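Local coordinates for protein predicted protease of the collagenase family (Methanopyrus kandleri, PDB 5D88) that probably acts as a peptidase of the U32 family and binds a zinc ion, at residues 25-30 against 45-50. Sequence-based numbering, arbitrary orientation.
Sequences WYLCCS and VVPVTE
Residues 25-27 and 45-47, the C-terminal ends of adjacent barrel strands 23-27 and 43-47, run parallel, the axes of these short segments 5.9 Å apart at closest and inclined by 25°, with Leu-27 level with Val-45. Two backbone hydrogen bonds fix this register by gripping both polar atoms of Val-45. Its N donates to Tyr-26 O (2.9 Å), approaching from above the carbonyl plane, whereas its O receives Cys-28 N in the plane of the carbonyl, also at 2.9 Å and with an N-H...O angle of 157°. The same Val-45 O is touched by the CA-H of Leu-27.

On the face of the sheet shared by Leu-27 and Val-45, CG1 of Val-45 lies anti to the backbone N and CG2 anti to the carbonyl carbon. That rotation brings CG2 to 4.0 Å from CE3 of Trp-25, the two side chains crossing at about a right angle. The indole also makes a cation-pi contact with Arg-187, and Phe-246 of strand 244-247 touches both Leu-27 and Val-45. With CG anti to its backbone N (chi1 179°) and chi2 near +73°, Leu-27 sets CD1 3.6 Å from Val-45 O.

Beyond the paired residues the two segments stay close through Pro-47, whose CG meets Leu-27 CD1 and Cys-29 SG, both at 4.2 Å. Its CD lies 3.3 Å from Cys-28 O, a buried carbonyl oxygen without a hydrogen-bond partner; CB and CG2 of Val-46 also border this oxygen. Outside the barrel wall, Ile-69 of helix 63-75 packs on Cys-28 and Val-46. Past Cys-29, Ser-30 OG caps helix 31-34 at His-33 N. Strand 23-27, that short helix and strand 43-47 form the first beta-alpha-beta unit of the eight-stranded TIM barrel.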
loop_
_atom_site.group_PDB
_atom_site.type_symbol
_atom_site.label_atom_id
_atom_site.label_comp_id
_atom_site.label_asym_id
_atom_site.label_seq_id
_atom_site.Cartn_x
_atom_site.Cartn_y
_atom_site.Cartn_z
ATOM N N TRP A 25 -18.367 -7.804 16.513
ATOM C CA TRP A 25 -17.020 -7.798 17.045
ATOM C C TRP A 25 -16.640 -6.382 17.442
ATOM O O TRP A 25 -16.972 -5.420 16.740
ATOM C CB TRP A 25 -16.052 -8.320 15.995
ATOM C CG TRP A 25 -16.258 -9.758 15.694
ATOM C CD1 TRP A 25 -17.186 -10.305 14.856
ATOM C CD2 TRP A 25 -15.520 -10.845 16.239
ATOM N NE1 TRP A 25 -17.063 -11.670 14.849
ATOM C CE2 TRP A 25 -16.046 -12.026 15.694
ATOM C CE3 TRP A 25 -14.464 -10.933 17.139
ATOM C CZ2 TRP A 25 -15.539 -13.279 16.013
ATOM C CZ3 TRP A 25 -13.969 -12.170 17.457
ATOM C CH2 TRP A 25 -14.504 -13.326 16.901
ATOM N N TYR A 26 -15.931 -6.255 18.558
ATOM C CA TYR A 26 -15.497 -4.962 19.063
ATOM C C TYR A 26 -13.984 -4.930 19.229
ATOM O O TYR A 26 -13.386 -5.861 19.774
ATOM C CB TYR A 26 -16.174 -4.643 20.396
ATOM C CG TYR A 26 -17.623 -4.323 20.220
ATOM C CD1 TYR A 26 -18.568 -5.326 20.109
ATOM C CD2 TYR A 26 -18.042 -3.007 20.112
ATOM C CE1 TYR A 26 -19.907 -5.022 19.920
ATOM C CE2 TYR A 26 -19.350 -2.705 19.908
ATOM C CZ TYR A 26 -20.284 -3.708 19.819
ATOM O OH TYR A 26 -21.599 -3.359 19.625
ATOM N N LEU A 27 -13.382 -3.849 18.762
ATOM C CA LEU A 27 -11.979 -3.583 19.024
ATOM C C LEU A 27 -11.761 -3.401 20.521
ATOM O O LEU A 27 -12.562 -2.762 21.208
ATOM C CB LEU A 27 -11.550 -2.317 18.267
ATOM C CG LEU A 27 -10.094 -1.894 18.469
ATOM C CD1 LEU A 27 -9.134 -2.817 17.731
ATOM C CD2 LEU A 27 -9.885 -0.456 18.057
ATOM N N CYS A 28 -10.669 -3.965 21.032
ATOM C CA CYS A 28 -10.313 -3.782 22.432
ATOM C C CYS A 28 -8.819 -3.515 22.513
ATOM O O CYS A 28 -8.015 -4.403 22.194
ATOM C CB CYS A 28 -10.708 -5.005 23.258
ATOM S SG CYS A 28 -10.283 -4.840 24.965
ATOM N N CYS A 29 -8.457 -2.305 22.964
ATOM C CA CYS A 29 -7.070 -1.855 22.988
ATOM C C CYS A 29 -6.469 -1.823 24.375
ATOM O O CYS A 29 -5.274 -1.513 24.507
ATOM C CB CYS A 29 -6.937 -0.457 22.384
ATOM S SG CYS A 29 -7.342 -0.415 20.671
ATOM N N SER A 30 -7.248 -2.123 25.403
ATOM C CA SER A 30 -6.752 -2.073 26.770
ATOM C C SER A 30 -7.663 -2.915 27.640
ATOM O O SER A 30 -8.816 -3.179 27.293
ATOM C CB SER A 30 -6.693 -0.637 27.310
ATOM O OG SER A 30 -7.991 -0.142 27.572
ATOM N N VAL A 45 -11.611 -7.989 19.094
ATOM C CA VAL A 45 -10.442 -7.945 18.221
ATOM C C VAL A 45 -9.381 -7.162 18.969
ATOM O O VAL A 45 -9.610 -6.004 19.328
ATOM C CB VAL A 45 -10.773 -7.281 16.872
ATOM C CG1 VAL A 45 -9.539 -7.141 15.996
ATOM C CG2 VAL A 45 -11.840 -8.068 16.169
ATOM N N VAL A 46 -8.234 -7.784 19.221
ATOM C CA VAL A 46 -7.200 -7.201 20.060
ATOM C C VAL A 46 -5.922 -7.049 19.238
ATOM O O VAL A 46 -5.442 -8.024 18.638
ATOM C CB VAL A 46 -6.960 -8.035 21.337
ATOM C CG1 VAL A 46 -6.564 -9.442 21.017
ATOM C CG2 VAL A 46 -5.917 -7.391 22.213
ATOM N N PRO A 47 -5.352 -5.849 19.153
ATOM C CA PRO A 47 -4.101 -5.661 18.404
ATOM C C PRO A 47 -2.960 -6.396 19.072
ATOM O O PRO A 47 -2.725 -6.221 20.273
ATOM C CB PRO A 47 -3.867 -4.142 18.461
ATOM C CG PRO A 47 -5.122 -3.572 18.896
ATOM C CD PRO A 47 -5.817 -4.585 19.736
ATOM N N VAL A 48 -2.219 -7.169 18.281
ATOM C CA VAL A 48 -1.003 -7.797 18.792
ATOM C C VAL A 48 0.149 -6.940 18.284
ATOM O O VAL A 48 0.840 -7.267 17.314
ATOM C CB VAL A 48 -0.893 -9.289 18.427
ATOM C CG1 VAL A 48 -1.897 -10.085 19.273
ATOM C CG2 VAL A 48 -1.121 -9.542 16.944
ATOM N N THR A 49 0.342 -5.828 18.981
ATOM C CA THR A 49 1.121 -4.698 18.502
ATOM C C THR A 49 2.489 -5.086 17.977
ATOM O O THR A 49 2.888 -4.666 16.883
ATOM C CB THR A 49 1.240 -3.713 19.651
ATOM O OG1 THR A 49 -0.087 -3.470 20.149
ATOM C CG2 THR A 49 1.886 -2.433 19.189
ATOM N N GLU A 50 3.256 -5.824 18.775
ATOM C CA GLU A 50 4.647 -6.058 18.439
ATOM C C GLU A 50 4.817 -6.964 17.218
ATOM O O GLU A 50 5.934 -7.093 16.733
ATOM C CB GLU A 50 5.386 -6.642 19.652
ATOM C CG GLU A 50 5.049 -8.083 19.990
ATOM C CD GLU A 50 6.075 -8.739 20.916
ATOM O OE1 GLU A 50 7.216 -9.013 20.489
ATOM O OE2 GLU A 50 5.739 -9.001 22.080
#